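PDB 5TQB: assembly chaperone of ribosomal protein L4 (Acl4) from Chaetomium thermophilum, which probably binds newly made ribosomal protein L4 and shields it as a dedicated chaperone until the protein joins the assembling ribosome. Local coordinates for residues 137-140 and 141-145; 110-113 and 114-118. All coordinates share one frame; numbering follows the deposited sequence.

Overall arrangement
Reading from the N terminus, the chain first reaches contact 2, on helix 100-125, and then contact 1, on helix 131-156, the next helix along. Both are local contacts between successive turns of one helix. They therefore close no long loop and neither nest nor cross, since contact 2 is complete before contact 1 begins. Their centres lie about 9 Å apart, on two helices that run antiparallel as a helical hairpin. Four contacts join them: a probable hydrogen bond from Lys-141 NZ to Gln-116 OE1 (2.7 Å), and packing of Lys-141 on Ile-117, Leu-145 on Arg-114 and Leu-145 on Ala-110.

Contact 1 of 2, residues 137-140 and 141-145; sequences AIAD and KRRRL
Ala-137 O takes the backbone N-H of Lys-141, the first of four i to i+4 bonds that join the two segments, with Leu-145 N to Lys-141 O continuing the helix. The Lys-141 chain also passes this carbonyl, with CD 3.7 Å from Ala-137 O, before its bends at chi2 (67°) and chi4 carry NZ to Glu-79, a salt bridge, and Gln-116 of helix 100-125. Ile-138 gives the closest side-chain contact: its CG2 lies 3.5 Å from Arg-142 CZ, over one face of the guanidinium and offset toward its rim. The two side chains run side by side, and Arg-142, extended from CG to NE, brings its flat end to this methyl. Ala-139 repeats the relation more loosely, CB lying 4.4 Å from Arg-143 CZ over a guanidinium face. Asp-140 O receives Arg-144 N at 3.1 Å. Bends at chi2 (-62°) and chi3 (89°) fold Arg-144 back, bringing NH1 to 3.6 Å from Asp-140 O, which sits over a guanidinium face. The Asp-140 carboxylate stays beyond salt-bridge range, OD1 being 4.3 Å from Arg-144 NH1, whereas Arg-144 NH2 pairs with Glu-147. Asp-140 makes a long, weak ion pair with a basic side chain of another protein, and Arg-144 packs on an apolar one there. Asp-140 would probably lend Arg-143 and Arg-144 weak, undirected support at a charged surface facing a protein partner.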
ATOM      1  N   ALA B 137      13.465   3.197  17.597  1.00 77.00           N
ATOM      2  CA  ALA B 137      12.684   4.416  17.761  1.00 73.84           C
ATOM      3  C   ALA B 137      13.352   5.569  17.021  1.00 69.33           C
ATOM      4  O   ALA B 137      12.677   6.373  16.378  1.00 66.91           O
ATOM      5  CB  ALA B 137      12.529   4.750  19.241  1.00 73.23           C
ATOM      6  N   ILE B 138      14.677   5.644  17.124  1.00 68.93           N
ATOM      7  CA  ILE B 138      15.459   6.652  16.412  1.00 69.67           C
ATOM      8  C   ILE B 138      15.280   6.497  14.905  1.00 70.15           C
ATOM      9  O   ILE B 138      15.102   7.480  14.187  1.00 68.80           O
ATOM     10  CB  ILE B 138      16.961   6.552  16.763  1.00 70.78           C
ATOM     11  CG1 ILE B 138      17.198   7.005  18.203  1.00 73.31           C
ATOM     12  CG2 ILE B 138      17.809   7.424  15.831  1.00 72.89           C
ATOM     13  CD1 ILE B 138      18.556   6.625  18.750  1.00 75.90           C
ATOM     14  N   ALA B 139      15.331   5.255  14.434  1.00 72.15           N
ATOM     15  CA  ALA B 139      15.173   4.961  13.016  1.00 72.68           C
ATOM     16  C   ALA B 139      13.812   5.436  12.518  1.00 73.98           C
ATOM     17  O   ALA B 139      13.722   6.132  11.504  1.00 75.87           O
ATOM     18  CB  ALA B 139      15.341   3.473  12.771  1.00 72.45           C
ATOM     19  N   ASP B 140      12.761   5.061  13.245  1.00 73.40           N
ATOM     20  CA  ASP B 140      11.401   5.476  12.921  1.00 72.14           C
ATOM     21  C   ASP B 140      11.309   6.987  12.824  1.00 66.03           C
ATOM     22  O   ASP B 140      10.742   7.524  11.877  1.00 63.54           O
ATOM     23  CB  ASP B 140      10.423   4.986  13.993  1.00 80.32           C
ATOM     24  CG  ASP B 140      10.044   3.528  13.821  1.00 90.01           C
ATOM     25  OD1 ASP B 140       9.758   3.117  12.675  1.00 92.15           O
ATOM     26  OD2 ASP B 140      10.024   2.796  14.835  1.00 94.91           O
ATOM     27  N   LYS B 141      11.868   7.669  13.817  1.00 65.74           N
ATOM     28  CA  LYS B 141      11.805   9.123  13.875  1.00 65.39           C
ATOM     29  C   LYS B 141      12.574   9.783  12.726  1.00 62.39           C
ATOM     30  O   LYS B 141      12.107  10.762  12.150  1.00 60.22           O
ATOM     31  CB  LYS B 141      12.346   9.630  15.212  1.00 67.33           C
ATOM     32  CG  LYS B 141      11.288  10.222  16.121  1.00 71.00           C
ATOM     33  CD  LYS B 141      10.311   9.165  16.592  1.00 74.61           C
ATOM     34  CE  LYS B 141       9.353   9.717  17.637  1.00 75.99           C
ATOM     35  NZ  LYS B 141       8.488  10.802  17.096  1.00 75.53           N
ATOM     36  N   ARG B 142      13.754   9.255  12.409  1.00 61.77           N
ATOM     37  CA  ARG B 142      14.571   9.796  11.326  1.00 64.91           C
ATOM     38  C   ARG B 142      13.884   9.615   9.976  1.00 64.82           C
ATOM     39  O   ARG B 142      14.021  10.454   9.081  1.00 63.62           O
ATOM     40  CB  ARG B 142      15.948   9.127  11.301  1.00 66.36           C
ATOM     41  CG  ARG B 142      16.915   9.671  12.337  1.00 69.38           C
ATOM     42  CD  ARG B 142      18.228   8.903  12.344  1.00 70.61           C
ATOM     43  NE  ARG B 142      19.200   9.508  13.252  1.00 72.11           N
ATOM     44  CZ  ARG B 142      20.271   8.883  13.732  1.00 76.11           C
ATOM     45  NH1 ARG B 142      20.520   7.622  13.402  1.00 78.52           N
ATOM     46  NH2 ARG B 142      21.095   9.519  14.550  1.00 77.52           N
ATOM     47  N   ARG B 143      13.145   8.520   9.834  1.00 63.75           N
ATOM     48  CA  ARG B 143      12.423   8.253   8.597  1.00 64.21           C
ATOM     49  C   ARG B 143      11.252   9.213   8.430  1.00 62.59           C
ATOM     50  O   ARG B 143      11.007   9.701   7.328  1.00 62.74           O
ATOM     51  CB  ARG B 143      11.950   6.804   8.550  1.00 65.80           C
ATOM     52  CG  ARG B 143      13.084   5.830   8.335  1.00 70.02           C
ATOM     53  CD  ARG B 143      12.673   4.410   8.641  1.00 72.50           C
ATOM     54  NE  ARG B 143      13.809   3.501   8.552  1.00 77.02           N
ATOM     55  CZ  ARG B 143      13.771   2.223   8.906  1.00 78.70           C
ATOM     56  NH1 ARG B 143      12.650   1.699   9.381  1.00 76.36           N
ATOM     57  NH2 ARG B 143      14.856   1.472   8.788  1.00 82.55           N
ATOM     58  N   ARG B 144      10.542   9.494   9.521  1.00 58.38           N
ATOM     59  CA  ARG B 144       9.449  10.462   9.482  1.00 58.38           C
ATOM     60  C   ARG B 144       9.993  11.844   9.136  1.00 56.67           C
ATOM     61  O   ARG B 144       9.355  12.612   8.409  1.00 52.02           O
ATOM     62  CB  ARG B 144       8.712  10.526  10.828  1.00 61.43           C
ATOM     63  CG  ARG B 144       7.969   9.249  11.233  1.00 62.83           C
ATOM     64  CD  ARG B 144       6.858   8.856  10.257  1.00 62.33           C
ATOM     65  NE  ARG B 144       7.345   7.994   9.179  1.00 62.21           N
ATOM     66  CZ  ARG B 144       7.707   6.722   9.332  1.00 64.24           C
ATOM     67  NH1 ARG B 144       7.654   6.138  10.529  1.00 64.52           N
ATOM     68  NH2 ARG B 144       8.137   6.029   8.284  1.00 62.40           N
ATOM     69  N   LEU B 145      11.168  12.162   9.675  1.00 61.77           N
ATOM     70  CA  LEU B 145      11.824  13.433   9.393  1.00 63.28           C
ATOM     71  C   LEU B 145      12.240  13.499   7.932  1.00 64.58           C
ATOM     72  O   LEU B 145      12.026  14.511   7.269  1.00 67.18           O
ATOM     73  CB  LEU B 145      13.051  13.629  10.284  1.00 65.24           C
ATOM     74  CG  LEU B 145      13.861  14.905  10.007  1.00 65.92           C
ATOM     75  CD1 LEU B 145      13.009  16.151  10.205  1.00 63.44           C
ATOM     76  CD2 LEU B 145      15.097  14.967  10.890  1.00 68.25           C
TER

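Contact 2 of 2, residues 110-113 and 114-118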
ATOM      1  N   ALA B 110       9.233  19.265  11.583  1.00 60.57           N
ATOM      2  CA  ALA B 110      10.616  18.815  11.511  1.00 63.77           C
ATOM      3  C   ALA B 110      11.372  19.198  12.783  1.00 64.82           C
ATOM      4  O   ALA B 110      12.167  18.410  13.299  1.00 65.37           O
ATOM      5  CB  ALA B 110      11.300  19.401  10.286  1.00 64.35           C
ATOM      6  N   THR B 111      11.116  20.404  13.287  1.00 65.59           N
ATOM      7  CA  THR B 111      11.766  20.890  14.505  1.00 68.89           C
ATOM      8  C   THR B 111      11.484  19.964  15.689  1.00 67.40           C
ATOM      9  O   THR B 111      12.396  19.599  16.431  1.00 65.41           O
ATOM     10  CB  THR B 111      11.300  22.318  14.869  1.00 69.52           C
ATOM     11  OG1 THR B 111      11.631  23.216  13.806  1.00 70.98           O
ATOM     12  CG2 THR B 111      11.969  22.806  16.148  1.00 70.09           C
ATOM     13  N   VAL B 112      10.218  19.590  15.859  1.00 66.38           N
ATOM     14  CA  VAL B 112       9.823  18.692  16.938  1.00 65.58           C
ATOM     15  C   VAL B 112      10.504  17.340  16.776  1.00 64.73           C
ATOM     16  O   VAL B 112      11.046  16.796  17.735  1.00 66.07           O
ATOM     17  CB  VAL B 112       8.295  18.498  16.975  1.00 63.52           C
ATOM     18  CG1 VAL B 112       7.898  17.475  18.037  1.00 61.26           C
ATOM     19  CG2 VAL B 112       7.604  19.827  17.240  1.00 64.31           C
ATOM     20  N   LEU B 113      10.479  16.808  15.559  1.00 63.25           N
ATOM     21  CA  LEU B 113      11.107  15.522  15.270  1.00 64.74           C
ATOM     22  C   LEU B 113      12.607  15.529  15.561  1.00 66.50           C
ATOM     23  O   LEU B 113      13.124  14.599  16.177  1.00 69.40           O
ATOM     24  CB  LEU B 113      10.871  15.126  13.810  1.00 64.27           C
ATOM     25  CG  LEU B 113       9.464  14.647  13.456  1.00 63.80           C
ATOM     26  CD1 LEU B 113       9.277  14.601  11.940  1.00 65.45           C
ATOM     27  CD2 LEU B 113       9.181  13.287  14.077  1.00 60.71           C
ATOM     28  N   ARG B 114      13.306  16.570  15.119  1.00 65.98           N
ATOM     29  CA  ARG B 114      14.751  16.648  15.323  1.00 68.50           C
ATOM     30  C   ARG B 114      15.128  16.665  16.802  1.00 70.07           C
ATOM     31  O   ARG B 114      16.138  16.075  17.195  1.00 70.57           O
ATOM     32  CB  ARG B 114      15.333  17.875  14.625  1.00 71.47           C
ATOM     33  CG  ARG B 114      16.034  17.550  13.324  1.00 74.09           C
ATOM     34  CD  ARG B 114      16.704  18.775  12.754  1.00 77.18           C
ATOM     35  NE  ARG B 114      15.736  19.748  12.253  1.00 76.56           N
ATOM     36  CZ  ARG B 114      15.450  19.945  10.970  1.00 72.46           C
ATOM     37  NH1 ARG B 114      16.057  19.242  10.020  1.00 71.47           N
ATOM     38  NH2 ARG B 114      14.552  20.860  10.635  1.00 71.72           N
ATOM     39  N   ALA B 115      14.316  17.337  17.615  1.00 69.80           N
ATOM     40  CA  ALA B 115      14.546  17.394  19.057  1.00 70.04           C
ATOM     41  C   ALA B 115      14.323  16.024  19.701  1.00 70.96           C
ATOM     42  O   ALA B 115      15.086  15.608  20.569  1.00 70.54           O
ATOM     43  CB  ALA B 115      13.640  18.431  19.694  1.00 68.78           C
ATOM     44  N   GLN B 116      13.277  15.328  19.265  1.00 73.55           N
ATOM     45  CA  GLN B 116      12.978  13.990  19.768  1.00 73.56           C
ATOM     46  C   GLN B 116      14.087  13.006  19.404  1.00 73.96           C
ATOM     47  O   GLN B 116      14.508  12.198  20.234  1.00 76.88           O
ATOM     48  CB  GLN B 116      11.645  13.502  19.207  1.00 72.01           C
ATOM     49  CG  GLN B 116      10.441  14.237  19.755  1.00 73.21           C
ATOM     50  CD  GLN B 116       9.152  13.786  19.108  1.00 77.39           C
ATOM     51  OE1 GLN B 116       9.155  13.224  18.013  1.00 78.93           O
ATOM     52  NE2 GLN B 116       8.038  14.028  19.784  1.00 80.53           N
ATOM     53  N   ILE B 117      14.549  13.080  18.159  1.00 71.84           N
ATOM     54  CA  ILE B 117      15.689  12.291  17.701  1.00 71.59           C
ATOM     55  C   ILE B 117      16.895  12.527  18.600  1.00 73.95           C
ATOM     56  O   ILE B 117      17.533  11.581  19.056  1.00 74.00           O
ATOM     57  CB  ILE B 117      16.072  12.651  16.249  1.00 69.30           C
ATOM     58  CG1 ILE B 117      15.000  12.146  15.285  1.00 68.76           C
ATOM     59  CG2 ILE B 117      17.416  12.035  15.864  1.00 68.51           C
ATOM     60  CD1 ILE B 117      15.099  12.720  13.894  1.00 66.70           C
ATOM     61  N   GLN B 118      17.206  13.796  18.842  1.00 79.05           N
ATOM     62  CA  GLN B 118      18.353  14.168  19.668  1.00 84.77           C
ATOM     63  C   GLN B 118      18.186  13.693  21.113  1.00 84.11           C
ATOM     64  O   GLN B 118      19.162  13.342  21.775  1.00 81.87           O
ATOM     65  CB  GLN B 118      18.567  15.686  19.635  1.00 87.25           C
ATOM     66  CG  GLN B 118      19.758  16.176  20.460  1.00 92.73           C
ATOM     67  CD  GLN B 118      21.092  15.650  19.950  1.00 96.54           C
ATOM     68  OE1 GLN B 118      21.375  15.691  18.751  1.00 97.24           O
ATOM     69  NE2 GLN B 118      21.918  15.154  20.865  1.00 98.49           N
TER
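Ala-110 O and Arg-114 N, 2.8 Å apart, open a ladder of four i to i+4 backbone bonds that ends with Ile-117 N on Leu-113 O at an N-H...O angle of 170°. Between these come Ala-115 N on Thr-111 O, at a longer 3.2 Å, and Gln-116 N on Val-112 O; the unbroken run of four shows a continuous helix. Arg-114 is bent at chi3 (-70°), which turns its end back along the helix until NH2 is 3.6 Å from Ala-110 CB, while NH1 reaches Glu-176 in a salt bridge. Helix 100-125 pairs with helix 131-156 as an antiparallel hairpin in an all-helical chain that carries a predicted TPR repeat earlier on; Leu-113 rests on Thr-148 of the second helix. On a neighbouring flank, Gln-116 extends beside Val-112, its NE2 3.9 Å from Val-112 CG1, and Pro-85 touches both residues. The other amide atom, OE1, lies 3.9 Å from Leu-113 CD2 and accepts from Lys-141. With the amide cut back to an alanine, Lys-141 NZ would probably lose this acceptor and Val-112 CG1 the group beside it. Ile-117 lays CG1 over the preceding turn, 3.2 Å from Leu-113 O.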